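Long-range contacts in glycine oxidase (Bacillus cereus ATCC 14579, PDB 7CYX), which probably oxidises glycine with molecular oxygen, using bound FAD, to give glyoxylate, hydrogen peroxide and ammonium, as a step in thiamine diphosphate biosynthesis: residues Glu134-Ile142 against Ala288-Lys296; His313-Glu322 against Asn358-Arg367. All coordinates share one frame; numbering follows the deposited sequence.

Interaction 1 (Glu134-Ile142 against Ala288-Lys296); sequences EPYLSESII and AYTILPALK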
ATOM      1  N   GLU A 134      24.758  -9.363  -1.224  1.00 64.48           N
ATOM      2  CA  GLU A 134      23.540  -9.936  -1.845  1.00 58.76           C
ATOM      3  C   GLU A 134      23.828 -11.387  -2.224  1.00 53.44           C
ATOM      4  O   GLU A 134      24.234 -11.675  -3.344  1.00 58.31           O
ATOM      5  CB  GLU A 134      23.098  -9.083  -3.034  1.00 55.28           C
ATOM      6  CG  GLU A 134      22.711  -7.648  -2.680  1.00 55.29           C
ATOM      7  CD  GLU A 134      21.360  -7.477  -1.997  1.00 55.11           C
ATOM      8  OE1 GLU A 134      20.865  -6.318  -1.915  1.00 51.19           O
ATOM      9  OE2 GLU A 134      20.802  -8.493  -1.535  1.00 51.79           O
ATOM     10  N   PRO A 135      23.673 -12.342  -1.284  1.00 57.17           N
ATOM     11  CA  PRO A 135      24.176 -13.701  -1.485  1.00 59.56           C
ATOM     12  C   PRO A 135      23.446 -14.543  -2.542  1.00 60.12           C
ATOM     13  O   PRO A 135      24.029 -15.510  -3.049  1.00 59.66           O
ATOM     14  CB  PRO A 135      24.055 -14.347  -0.094  1.00 57.56           C
ATOM     15  CG  PRO A 135      22.962 -13.560   0.608  1.00 57.39           C
ATOM     16  CD  PRO A 135      23.042 -12.159   0.035  1.00 60.18           C
ATOM     17  N   TYR A 136      22.210 -14.188  -2.905  1.00 58.40           N
ATOM     18  CA  TYR A 136      21.504 -15.016  -3.903  1.00 56.02           C
ATOM     19  C   TYR A 136      21.985 -14.678  -5.319  1.00 53.45           C
ATOM     20  O   TYR A 136      21.584 -15.332  -6.283  1.00 57.70           O
ATOM     21  CB  TYR A 136      19.989 -14.914  -3.745  1.00 51.10           C
ATOM     22  CG  TYR A 136      19.437 -15.617  -2.528  1.00 51.57           C
ATOM     23  CD1 TYR A 136      19.088 -16.958  -2.571  1.00 47.96           C
ATOM     24  CD2 TYR A 136      19.247 -14.934  -1.339  1.00 47.77           C
ATOM     25  CE1 TYR A 136      18.548 -17.595  -1.470  1.00 47.63           C
ATOM     26  CE2 TYR A 136      18.737 -15.564  -0.218  1.00 48.72           C
ATOM     27  CZ  TYR A 136      18.390 -16.903  -0.283  1.00 51.70           C
ATOM     28  OH  TYR A 136      17.874 -17.529   0.820  1.00 55.33           O
ATOM     29  N   LEU A 137      22.881 -13.696  -5.447  1.00 46.90           N
ATOM     30  CA  LEU A 137      23.297 -13.265  -6.758  1.00 50.64           C
ATOM     31  C   LEU A 137      24.263 -14.300  -7.337  1.00 52.41           C
ATOM     32  O   LEU A 137      24.997 -14.946  -6.606  1.00 61.52           O
ATOM     33  CB  LEU A 137      23.896 -11.859  -6.706  1.00 48.69           C
ATOM     34  CG  LEU A 137      22.880 -10.724  -6.815  1.00 51.17           C
ATOM     35  CD1 LEU A 137      23.492  -9.367  -6.479  1.00 50.22           C
ATOM     36  CD2 LEU A 137      22.265 -10.675  -8.202  1.00 48.70           C
ATOM     37  N   SER A 138      24.168 -14.469  -8.660  1.00 57.84           N
ATOM     38  CA  SER A 138      24.891 -15.455  -9.468  1.00 55.25           C
ATOM     39  C   SER A 138      26.397 -15.368  -9.226  1.00 55.01           C
ATOM     40  O   SER A 138      26.931 -14.279  -9.092  1.00 47.99           O
ATOM     41  CB  SER A 138      24.594 -15.229 -10.931  1.00 58.88           C
ATOM     42  OG  SER A 138      25.498 -15.933 -11.779  1.00 65.04           O
ATOM     43  N   GLU A 139      27.060 -16.528  -9.272  1.00 60.57           N
ATOM     44  CA  GLU A 139      28.520 -16.612  -9.336  1.00 62.30           C
ATOM     45  C   GLU A 139      29.040 -15.984 -10.641  1.00 61.89           C
ATOM     46  O   GLU A 139      30.224 -15.671 -10.730  1.00 58.31           O
ATOM     47  CB  GLU A 139      28.986 -18.063  -9.174  1.00 60.04           C
ATOM     48  CG  GLU A 139      28.786 -18.611  -7.766  1.00 64.34           C
ATOM     49  CD  GLU A 139      29.744 -18.082  -6.698  1.00 70.94           C
ATOM     50  OE1 GLU A 139      29.652 -18.540  -5.546  1.00 69.50           O
ATOM     51  OE2 GLU A 139      30.603 -17.223  -7.017  1.00 70.62           O
ATOM     52  N   SER A 140      28.176 -15.769 -11.647  1.00 57.97           N
ATOM     53  CA  SER A 140      28.639 -15.195 -12.934  1.00 51.91           C
ATOM     54  C   SER A 140      29.008 -13.709 -12.808  1.00 50.03           C
ATOM     55  O   SER A 140      29.690 -13.177 -13.674  1.00 52.34           O
ATOM     56  CB  SER A 140      27.625 -15.392 -14.028  1.00 52.44           C
ATOM     57  OG  SER A 140      26.552 -14.465 -13.923  1.00 53.64           O
ATOM     58  N   ILE A 141      28.512 -13.011 -11.782  1.00 53.06           N
ATOM     59  CA  ILE A 141      28.802 -11.559 -11.638  1.00 55.93           C
ATOM     60  C   ILE A 141      30.280 -11.374 -11.235  1.00 55.72           C
ATOM     61  O   ILE A 141      30.709 -11.939 -10.230  1.00 51.70           O
ATOM     62  CB  ILE A 141      27.835 -10.928 -10.620  1.00 52.47           C
ATOM     63  CG1 ILE A 141      26.396 -10.980 -11.132  1.00 56.05           C
ATOM     64  CG2 ILE A 141      28.254  -9.510 -10.261  1.00 55.78           C
ATOM     65  CD1 ILE A 141      25.376 -11.059 -10.038  1.00 51.19           C
ATOM     66  N   ILE A 142      31.048 -10.599 -12.021  1.00 53.86           N
ATOM     67  CA  ILE A 142      32.522 -10.431 -11.787  1.00 62.75           C
ATOM     68  C   ILE A 142      32.813  -9.086 -11.099  1.00 65.37           C
ATOM     69  O   ILE A 142      33.833  -8.954 -10.418  1.00 59.71           O
ATOM     70  CB  ILE A 142      33.356 -10.582 -13.079  1.00 62.58           C
ATOM     71  CG1 ILE A 142      33.068  -9.490 -14.112  1.00 62.26           C
ATOM     72  CG2 ILE A 142      33.189 -11.971 -13.668  1.00 64.74           C
ATOM     73  CD1 ILE A 142      34.037  -9.482 -15.263  1.00 65.86           C
ATOM     74  N   ALA A 288      16.888 -13.275 -16.236  1.00 48.34           N
ATOM     75  CA  ALA A 288      16.868 -13.057 -14.791  1.00 48.90           C
ATOM     76  C   ALA A 288      17.556 -14.215 -14.071  1.00 50.24           C
ATOM     77  O   ALA A 288      18.133 -14.013 -12.993  1.00 52.11           O
ATOM     78  CB  ALA A 288      15.466 -12.882 -14.289  1.00 47.92           C
ATOM     79  N   TYR A 289      17.483 -15.412 -14.668  1.00 46.63           N
ATOM     80  CA  TYR A 289      18.020 -16.613 -14.079  1.00 45.68           C
ATOM     81  C   TYR A 289      19.555 -16.511 -14.024  1.00 48.17           C
ATOM     82  O   TYR A 289      20.153 -16.995 -13.075  1.00 56.28           O
ATOM     83  CB  TYR A 289      17.570 -17.873 -14.832  1.00 47.94           C
ATOM     84  CG  TYR A 289      16.091 -18.186 -14.884  1.00 51.51           C
ATOM     85  CD1 TYR A 289      15.187 -17.664 -13.968  1.00 51.33           C
ATOM     86  CD2 TYR A 289      15.596 -19.075 -15.833  1.00 52.54           C
ATOM     87  CE1 TYR A 289      13.838 -17.981 -14.014  1.00 50.68           C
ATOM     88  CE2 TYR A 289      14.253 -19.414 -15.883  1.00 51.04           C
ATOM     89  CZ  TYR A 289      13.361 -18.857 -14.977  1.00 55.38           C
ATOM     90  OH  TYR A 289      12.025 -19.167 -15.017  1.00 48.11           O
ATOM     91  N   THR A 290      20.178 -15.888 -15.030  1.00 46.55           N
ATOM     92  CA  THR A 290      21.638 -15.757 -15.074  1.00 54.46           C
ATOM     93  C   THR A 290      22.153 -14.782 -13.992  1.00 59.94           C
ATOM     94  O   THR A 290      23.329 -14.823 -13.653  1.00 56.51           O
ATOM     95  CB  THR A 290      22.155 -15.265 -16.433  1.00 48.53           C
ATOM     96  OG1 THR A 290      21.859 -13.874 -16.473  1.00 48.49           O
ATOM     97  CG2 THR A 290      21.562 -15.955 -17.645  1.00 46.56           C
ATOM     98  N   ILE A 291      21.287 -13.881 -13.503  1.00 60.01           N
ATOM     99  CA  ILE A 291      21.628 -12.884 -12.483  1.00 55.48           C
ATOM    100  C   ILE A 291      21.320 -13.453 -11.090  1.00 56.49           C
ATOM    101  O   ILE A 291      22.051 -13.171 -10.122  1.00 58.49           O
ATOM    102  CB  ILE A 291      20.872 -11.559 -12.707  1.00 52.81           C
ATOM    103  CG1 ILE A 291      21.486 -10.707 -13.819  1.00 59.65           C
ATOM    104  CG2 ILE A 291      20.782 -10.749 -11.422  1.00 53.75           C
ATOM    105  CD1 ILE A 291      21.300 -11.234 -15.207  1.00 62.06           C
ATOM    106  N   LEU A 292      20.227 -14.217 -10.991  1.00 46.99           N
ATOM    107  CA  LEU A 292      19.587 -14.533  -9.710  1.00 49.73           C
ATOM    108  C   LEU A 292      18.822 -15.841  -9.867  1.00 49.58           C
ATOM    109  O   LEU A 292      17.599 -15.839 -10.008  1.00 51.97           O
ATOM    110  CB  LEU A 292      18.647 -13.385  -9.313  1.00 49.15           C
ATOM    111  CG  LEU A 292      18.468 -13.139  -7.822  1.00 51.04           C
ATOM    112  CD1 LEU A 292      17.336 -12.148  -7.552  1.00 55.89           C
ATOM    113  CD2 LEU A 292      18.217 -14.433  -7.092  1.00 60.80           C
ATOM    114  N   PRO A 293      19.534 -16.985  -9.837  1.00 52.98           N
ATOM    115  CA  PRO A 293      18.951 -18.290 -10.148  1.00 51.10           C
ATOM    116  C   PRO A 293      17.776 -18.722  -9.256  1.00 49.49           C
ATOM    117  O   PRO A 293      16.859 -19.390  -9.726  1.00 53.13           O
ATOM    118  CB  PRO A 293      20.113 -19.271  -9.946  1.00 51.65           C
ATOM    119  CG  PRO A 293      21.360 -18.428 -10.083  1.00 60.64           C
ATOM    120  CD  PRO A 293      20.974 -17.065  -9.550  1.00 58.90           C
ATOM    121  N   ALA A 294      17.789 -18.343  -7.981  1.00 46.58           N
ATOM    122  CA  ALA A 294      16.711 -18.752  -7.093  1.00 49.42           C
ATOM    123  C   ALA A 294      15.337 -18.303  -7.624  1.00 50.26           C
ATOM    124  O   ALA A 294      14.330 -18.768  -7.103  1.00 42.48           O
ATOM    125  CB  ALA A 294      16.927 -18.226  -5.701  1.00 49.40           C
ATOM    126  N   LEU A 295      15.282 -17.404  -8.623  1.00 46.84           N
ATOM    127  CA  LEU A 295      13.997 -16.929  -9.142  1.00 50.70           C
ATOM    128  C   LEU A 295      13.264 -18.065  -9.875  1.00 52.34           C
ATOM    129  O   LEU A 295      12.084 -17.935 -10.167  1.00 52.95           O
ATOM    130  CB  LEU A 295      14.194 -15.726 -10.065  1.00 47.61           C
ATOM    131  CG  LEU A 295      14.378 -14.376  -9.373  1.00 51.55           C
ATOM    132  CD1 LEU A 295      14.851 -13.322 -10.366  1.00 47.41           C
ATOM    133  CD2 LEU A 295      13.093 -13.916  -8.687  1.00 50.33           C
ATOM    134  N   LYS A 296      13.971 -19.166 -10.150  1.00 52.63           N
ATOM    135  CA  LYS A 296      13.412 -20.339 -10.802  1.00 50.98           C
ATOM    136  C   LYS A 296      12.292 -20.937  -9.950  1.00 51.12           C
ATOM    137  O   LYS A 296      11.296 -21.366 -10.513  1.00 48.63           O
ATOM    138  CB  LYS A 296      14.507 -21.373 -11.058  1.00 53.90           C
ATOM    139  CG  LYS A 296      15.426 -21.058 -12.231  1.00 53.14           C
ATOM    140  CD  LYS A 296      16.675 -21.919 -12.252  1.00 58.03           C
ATOM    141  CE  LYS A 296      17.287 -22.054 -13.631  1.00 63.42           C
ATOM    142  NZ  LYS A 296      18.743 -22.297 -13.556  1.00 64.41           N
TER
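Ser138 N donates to Ile291 O over 2.9 Å, a nearly straight bond (163° at the hydrogen) in which the donor stands above the carbonyl plane. It ties two consecutive type I beta turns, Glu134 to Leu137 and Ser138 to Ile141, to the C-terminal end of helix 278-291, where carbonyls are no longer used up by helix bonds. The same oxygen also receives a CA-H...O contact from Leu137. Ser138 opens the second turn as an ST turn: its OG, anti to the backbone N (chi1 166°), accepts from Ser140 N at 2.7 Å. Serine suits the place because its short side chain returns a hydroxyl to the turn's backbone and lets CB come 3.0 Å from Thr290 O. Ser140 OG is hydrogen-bonded to Gln100 NE2, which also binds Thr290 OG1.

Apolar contacts from Leu137 and Tyr136, just before Ser138, extend the joint. Leu137 and Ile291 lie side by side, pointing the same way, with Leu137 CD2 3.5 Å from Ile291 CG2; both side chains reach Ile246 of strand 246-248. Tyr136 CB rests on Leu292 CD2 at 3.8 Å, and farther along its side chain Tyr136 CD1 meets the small methyl Ala294 CB obliquely at 4.0 Å.

Interaction 2 (His313-Glu322 against Asn358-Arg367); sequences HEAPYMGEHE and NHLLDSLLSR
His313 lays its CB against Leu365 CD2, while its carbonyl oxygen lies over one face of the Arg367 guanidinium. Next, Glu314 reaches out with an extended chain and crosses Arg367 at about a right angle; OE1 and NH1 form a long salt bridge of 3.5 Å, a pairing suited to the solvent-exposed surface where both residues lie. Ala315, small enough for close approach, brings CB to 3.4 Å from Leu364 O at the helix end. The carbonyl of Pro316 and the amide of Met318 share water 1, which also donates weakly to Leu360 O. Between them, Tyr317 CD2 meets Leu365 CD1 at 3.9 Å, while its hydroxyl bonds to Gly224 O. Met318, flexible and bent at chi2 and chi3, sets its CE against both Leu360 CD2 and Leu364 CD1. Its carbonyl takes a bond from water 2, which accepts from Leu361 N.

Gly319, with no side chain, lets Leu361 CD1 come within 3.5 Å of its CA. At Glu320 the Asn358 amide grips the backbone twice: OD1 accepts from Glu320 N at 3.1 Å and ND2 gives to Glu320 O at 2.7 Å. Helix 360-365 thus packs along edge strand 317-318 of the six-stranded sheet; strand 327-331 flanks that strand, and helices 61-70 and 341-352 also touch Met318.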
ATOM      1  N   HIS A 313      11.234  15.074 -29.623  1.00 54.65           N
ATOM      2  CA  HIS A 313      12.446  15.908 -29.447  1.00 51.18           C
ATOM      3  C   HIS A 313      13.425  15.264 -28.467  1.00 50.73           C
ATOM      4  O   HIS A 313      14.383  15.938 -28.102  1.00 55.19           O
ATOM      5  CB  HIS A 313      12.032  17.302 -29.005  1.00 49.90           C
ATOM      6  CG  HIS A 313      11.327  18.052 -30.076  1.00 52.97           C
ATOM      7  ND1 HIS A 313      11.883  19.119 -30.706  1.00 59.44           N
ATOM      8  CD2 HIS A 313      10.130  17.872 -30.649  1.00 54.70           C
ATOM      9  CE1 HIS A 313      11.046  19.583 -31.597  1.00 59.16           C
ATOM     10  NE2 HIS A 313       9.965  18.839 -31.575  1.00 52.74           N
ATOM     11  N   GLU A 314      13.131  14.039 -28.023  1.00 52.41           N
ATOM     12  CA  GLU A 314      13.956  13.210 -27.098  1.00 59.56           C
ATOM     13  C   GLU A 314      14.150  13.849 -25.719  1.00 55.60           C
ATOM     14  O   GLU A 314      15.133  13.544 -25.054  1.00 52.66           O
ATOM     15  CB  GLU A 314      15.308  12.890 -27.714  1.00 69.99           C
ATOM     16  CG  GLU A 314      15.236  11.868 -28.810  1.00 72.63           C
ATOM     17  CD  GLU A 314      16.631  11.478 -29.233  1.00 77.72           C
ATOM     18  OE1 GLU A 314      17.368  12.361 -29.675  1.00 77.35           O
ATOM     19  OE2 GLU A 314      16.971  10.307 -29.080  1.00 83.85           O
ATOM     20  N   ALA A 315      13.198  14.665 -25.307  1.00 52.15           N
ATOM     21  CA  ALA A 315      13.206  15.361 -24.015  1.00 51.78           C
ATOM     22  C   ALA A 315      11.768  15.772 -23.763  1.00 46.30           C
ATOM     23  O   ALA A 315      11.104  16.137 -24.701  1.00 50.37           O
ATOM     24  CB  ALA A 315      14.103  16.556 -24.103  1.00 53.94           C
ATOM     25  N   PRO A 316      11.269  15.751 -22.522  1.00 51.61           N
ATOM     26  CA  PRO A 316       9.895  16.115 -22.280  1.00 52.08           C
ATOM     27  C   PRO A 316       9.625  17.592 -22.574  1.00 52.98           C
ATOM     28  O   PRO A 316      10.493  18.398 -22.419  1.00 47.28           O
ATOM     29  CB  PRO A 316       9.753  15.873 -20.776  1.00 61.58           C
ATOM     30  CG  PRO A 316      11.144  16.030 -20.248  1.00 56.24           C
ATOM     31  CD  PRO A 316      12.010  15.425 -21.319  1.00 53.44           C
ATOM     32  N   TYR A 317       8.410  17.881 -23.014  1.00 46.05           N
ATOM     33  CA  TYR A 317       8.006  19.277 -23.248  1.00 46.04           C
ATOM     34  C   TYR A 317       7.399  19.775 -21.947  1.00 47.12           C
ATOM     35  O   TYR A 317       6.419  19.220 -21.508  1.00 49.71           O
ATOM     36  CB  TYR A 317       6.966  19.357 -24.355  1.00 47.05           C
ATOM     37  CG  TYR A 317       7.264  18.535 -25.574  1.00 48.54           C
ATOM     38  CD1 TYR A 317       6.829  17.236 -25.660  1.00 42.66           C
ATOM     39  CD2 TYR A 317       7.955  19.060 -26.648  1.00 50.73           C
ATOM     40  CE1 TYR A 317       7.078  16.475 -26.778  1.00 54.90           C
ATOM     41  CE2 TYR A 317       8.222  18.308 -27.774  1.00 52.83           C
ATOM     42  CZ  TYR A 317       7.771  17.010 -27.841  1.00 53.62           C
ATOM     43  OH  TYR A 317       7.990  16.233 -28.931  1.00 57.49           O
ATOM     44  N   MET A 318       8.046  20.749 -21.325  1.00 54.38           N
ATOM     45  CA  MET A 318       7.579  21.346 -20.054  1.00 50.81           C
ATOM     46  C   MET A 318       7.566  22.859 -20.242  1.00 52.44           C
ATOM     47  O   MET A 318       8.628  23.464 -20.160  1.00 53.27           O
ATOM     48  CB  MET A 318       8.544  20.986 -18.930  1.00 50.90           C
ATOM     49  CG  MET A 318       8.941  19.543 -18.935  1.00 53.80           C
ATOM     50  SD  MET A 318       9.015  18.904 -17.277  1.00 65.55           S
ATOM     51  CE  MET A 318      10.776  18.984 -16.994  1.00 68.94           C
ATOM     52  N   GLY A 319       6.393  23.438 -20.473  1.00 48.50           N
ATOM     53  CA  GLY A 319       6.354  24.859 -20.767  1.00 49.82           C
ATOM     54  C   GLY A 319       5.007  25.405 -21.192  1.00 50.59           C
ATOM     55  O   GLY A 319       4.016  24.691 -21.321  1.00 56.35           O
ATOM     56  N   GLU A 320       5.011  26.733 -21.374  1.00 55.77           N
ATOM     57  CA  GLU A 320       3.878  27.559 -21.765  1.00 55.35           C
ATOM     58  C   GLU A 320       4.000  27.885 -23.261  1.00 59.98           C
ATOM     59  O   GLU A 320       5.101  28.118 -23.759  1.00 61.33           O
ATOM     60  CB  GLU A 320       3.873  28.819 -20.899  1.00 57.23           C
ATOM     61  CG  GLU A 320       2.778  29.812 -21.234  1.00 60.82           C
ATOM     62  CD  GLU A 320       2.480  30.849 -20.158  1.00 66.71           C
ATOM     63  OE1 GLU A 320       3.271  30.963 -19.180  1.00 65.25           O
ATOM     64  OE2 GLU A 320       1.427  31.513 -20.282  1.00 65.94           O
ATOM     65  N   HIS A 321       2.863  27.863 -23.965  1.00 66.53           N
ATOM     66  CA  HIS A 321       2.757  28.278 -25.368  1.00 68.26           C
ATOM     67  C   HIS A 321       3.038  29.779 -25.439  1.00 71.97           C
ATOM     68  O   HIS A 321       2.523  30.551 -24.614  1.00 63.33           O
ATOM     69  CB  HIS A 321       1.362  27.931 -25.909  1.00 69.33           C
ATOM     70  CG  HIS A 321       1.224  27.929 -27.395  1.00 69.85           C
ATOM     71  ND1 HIS A 321       1.327  29.076 -28.149  1.00 75.71           N
ATOM     72  CD2 HIS A 321       0.921  26.938 -28.261  1.00 68.27           C
ATOM     73  CE1 HIS A 321       1.131  28.787 -29.420  1.00 73.12           C
ATOM     74  NE2 HIS A 321       0.877  27.484 -29.514  1.00 71.01           N
ATOM     75  N   GLU A 322       3.831  30.186 -26.432  1.00 79.49           N
ATOM     76  CA  GLU A 322       4.366  31.554 -26.495  1.00 83.59           C
ATOM     77  C   GLU A 322       3.252  32.559 -26.840  1.00 71.66           C
ATOM     78  O   GLU A 322       3.335  33.721 -26.480  1.00 67.77           O
ATOM     79  CB  GLU A 322       5.535  31.613 -27.487  1.00 88.42           C
ATOM     80  CG  GLU A 322       6.623  32.592 -27.069  1.00101.22           C
ATOM     81  CD  GLU A 322       7.396  32.214 -25.811  1.00105.31           C
ATOM     82  OE1 GLU A 322       8.368  31.440 -25.928  1.00114.05           O
ATOM     83  OE2 GLU A 322       7.021  32.681 -24.710  1.00104.81           O
ATOM     84  N   ASN A 358       9.828  30.776 -18.660  1.00 67.39           N
ATOM     85  CA  ASN A 358       9.485  29.704 -19.604  1.00 59.78           C
ATOM     86  C   ASN A 358      10.758  29.146 -20.257  1.00 56.95           C
ATOM     87  O   ASN A 358      10.859  29.102 -21.468  1.00 63.12           O
ATOM     88  CB  ASN A 358       8.511  30.227 -20.660  1.00 54.21           C
ATOM     89  CG  ASN A 358       7.726  29.134 -21.346  1.00 57.47           C
ATOM     90  OD1 ASN A 358       7.768  27.982 -20.920  1.00 56.33           O
ATOM     91  ND2 ASN A 358       6.986  29.488 -22.386  1.00 53.62           N
ATOM     92  N   HIS A 359      11.718  28.699 -19.445  1.00 52.55           N
ATOM     93  CA  HIS A 359      13.085  28.462 -19.905  1.00 58.14           C
ATOM     94  C   HIS A 359      13.362  26.970 -20.147  1.00 58.88           C
ATOM     95  O   HIS A 359      14.438  26.599 -20.639  1.00 58.63           O
ATOM     96  CB  HIS A 359      14.098  29.041 -18.898  1.00 58.44           C
ATOM     97  CG  HIS A 359      14.211  28.290 -17.610  1.00 56.97           C
ATOM     98  ND1 HIS A 359      13.456  28.620 -16.489  1.00 58.54           N
ATOM     99  CD2 HIS A 359      14.999  27.249 -17.253  1.00 59.74           C
ATOM    100  CE1 HIS A 359      13.765  27.795 -15.502  1.00 60.86           C
ATOM    101  NE2 HIS A 359      14.719  26.938 -15.947  1.00 56.83           N
ATOM    102  N   LEU A 360      12.424  26.096 -19.776  1.00 62.22           N
ATOM    103  CA  LEU A 360      12.728  24.668 -19.816  1.00 60.53           C
ATOM    104  C   LEU A 360      12.414  24.120 -21.222  1.00 56.16           C
ATOM    105  O   LEU A 360      12.985  23.126 -21.618  1.00 53.90           O
ATOM    106  CB  LEU A 360      11.960  23.968 -18.689  1.00 61.22           C
ATOM    107  CG  LEU A 360      12.768  23.089 -17.721  1.00 66.76           C
ATOM    108  CD1 LEU A 360      14.173  23.616 -17.415  1.00 61.98           C
ATOM    109  CD2 LEU A 360      11.996  22.906 -16.421  1.00 70.81           C
ATOM    110  N   LEU A 361      11.558  24.807 -21.989  1.00 49.26           N
ATOM    111  CA  LEU A 361      11.383  24.512 -23.423  1.00 56.56           C
ATOM    112  C   LEU A 361      12.736  24.613 -24.139  1.00 58.82           C
ATOM    113  O   LEU A 361      13.220  23.633 -24.726  1.00 57.98           O
ATOM    114  CB  LEU A 361      10.357  25.484 -24.020  1.00 63.45           C
ATOM    115  CG  LEU A 361       8.992  24.900 -24.403  1.00 66.75           C
ATOM    116  CD1 LEU A 361       8.475  23.920 -23.366  1.00 64.78           C
ATOM    117  CD2 LEU A 361       7.975  26.010 -24.629  1.00 74.15           C
ATOM    118  N   ASP A 362      13.340  25.801 -24.037  1.00 66.27           N
ATOM    119  CA  ASP A 362      14.627  26.149 -24.626  1.00 67.08           C
ATOM    120  C   ASP A 362      15.712  25.172 -24.161  1.00 65.16           C
ATOM    121  O   ASP A 362      16.430  24.593 -24.964  1.00 65.80           O
ATOM    122  CB  ASP A 362      15.027  27.577 -24.240  1.00 73.83           C
ATOM    123  CG  ASP A 362      15.522  28.411 -25.411  1.00 83.57           C
ATOM    124  OD1 ASP A 362      16.303  27.873 -26.236  1.00 80.58           O
ATOM    125  OD2 ASP A 362      15.112  29.596 -25.495  1.00 83.54           O
ATOM    126  N   SER A 363      15.822  25.007 -22.844  1.00 59.76           N
ATOM    127  CA  SER A 363      16.915  24.270 -22.251  1.00 60.35           C
ATOM    128  C   SER A 363      16.893  22.790 -22.674  1.00 56.28           C
ATOM    129  O   SER A 363      17.939  22.194 -22.909  1.00 53.22           O
ATOM    130  CB  SER A 363      16.880  24.414 -20.746  1.00 67.21           C
ATOM    131  OG  SER A 363      17.742  23.466 -20.124  1.00 75.47           O
ATOM    132  N   LEU A 364      15.705  22.177 -22.701  1.00 51.18           N
ATOM    133  CA  LEU A 364      15.603  20.712 -22.879  1.00 53.85           C
ATOM    134  C   LEU A 364      15.463  20.330 -24.372  1.00 49.19           C
ATOM    135  O   LEU A 364      15.960  19.286 -24.781  1.00 45.44           O
ATOM    136  CB  LEU A 364      14.444  20.170 -22.028  1.00 52.20           C
ATOM    137  CG  LEU A 364      14.551  20.387 -20.513  1.00 55.02           C
ATOM    138  CD1 LEU A 364      13.330  19.819 -19.814  1.00 56.26           C
ATOM    139  CD2 LEU A 364      15.822  19.766 -19.926  1.00 56.62           C
ATOM    140  N   LEU A 365      14.837  21.173 -25.201  1.00 50.57           N
ATOM    141  CA  LEU A 365      14.495  20.752 -26.574  1.00 56.91           C
ATOM    142  C   LEU A 365      15.590  21.114 -27.612  1.00 59.10           C
ATOM    143  O   LEU A 365      15.707  20.413 -28.630  1.00 63.16           O
ATOM    144  CB  LEU A 365      13.119  21.326 -26.918  1.00 57.38           C
ATOM    145  CG  LEU A 365      12.028  21.050 -25.881  1.00 54.17           C
ATOM    146  CD1 LEU A 365      10.727  21.730 -26.251  1.00 55.41           C
ATOM    147  CD2 LEU A 365      11.814  19.561 -25.695  1.00 53.08           C
ATOM    148  N   SER A 366      16.419  22.140 -27.372  1.00 60.48           N
ATOM    149  CA  SER A 366      17.545  22.464 -28.301  1.00 65.06           C
ATOM    150  C   SER A 366      18.802  21.675 -27.942  1.00 67.16           C
ATOM    151  O   SER A 366      19.226  21.639 -26.803  1.00 79.73           O
ATOM    152  CB  SER A 366      17.876  23.935 -28.377  1.00 63.29           C
ATOM    153  OG  SER A 366      17.539  24.618 -27.190  1.00 67.85           O
ATOM    154  N   ARG A 367      19.398  21.077 -28.970  1.00 75.73           N
ATOM    155  CA  ARG A 367      20.682  20.432 -28.890  1.00 83.44           C
ATOM    156  C   ARG A 367      21.561  20.985 -30.018  1.00 77.58           C
ATOM    157  O   ARG A 367      21.219  20.889 -31.184  1.00 82.74           O
ATOM    158  CB  ARG A 367      20.503  18.913 -28.970  1.00 89.68           C
ATOM    159  CG  ARG A 367      19.832  18.302 -27.747  1.00 96.02           C
ATOM    160  CD  ARG A 367      18.339  18.031 -27.891  1.00102.35           C
ATOM    161  NE  ARG A 367      17.840  17.162 -26.824  1.00 96.55           N
ATOM    162  CZ  ARG A 367      18.017  15.841 -26.774  1.00 96.50           C
ATOM    163  NH1 ARG A 367      18.410  15.178 -27.850  1.00 96.76           N
ATOM    164  NH2 ARG A 367      17.820  15.189 -25.642  1.00 90.20           N
TER
HETATM  165  O   HOH W   1      10.320  21.387 -22.583  1.00 46.99           O
HETATM  166  O   HOH W   2       9.335  26.080 -20.340  1.00 55.42           O

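How the interactions relate
Interactions 1 and 2 lie on opposite sides of the chain's centre, about 42 Å apart between centres and about 26 Å between nearest atoms, and do not touch. They come in series: interaction 1 is complete before interaction 2 opens, with strand 299-311 running between them. Interaction 1 borders the eight-stranded mixed sheet, joining the loop before strand 143-147 to the end of helix 278-291. Interaction 2 belongs to the six-stranded sheet of the FAD-binding, Rossmann-type part, packing the C-terminal helix 360-365 against edge strand 317-318. Its Pro316 side chain is about 8 Å from the bound FAD, whereas interaction 1 lies away from the FAD-binding residues; the two thus hold together separate parts of the fold.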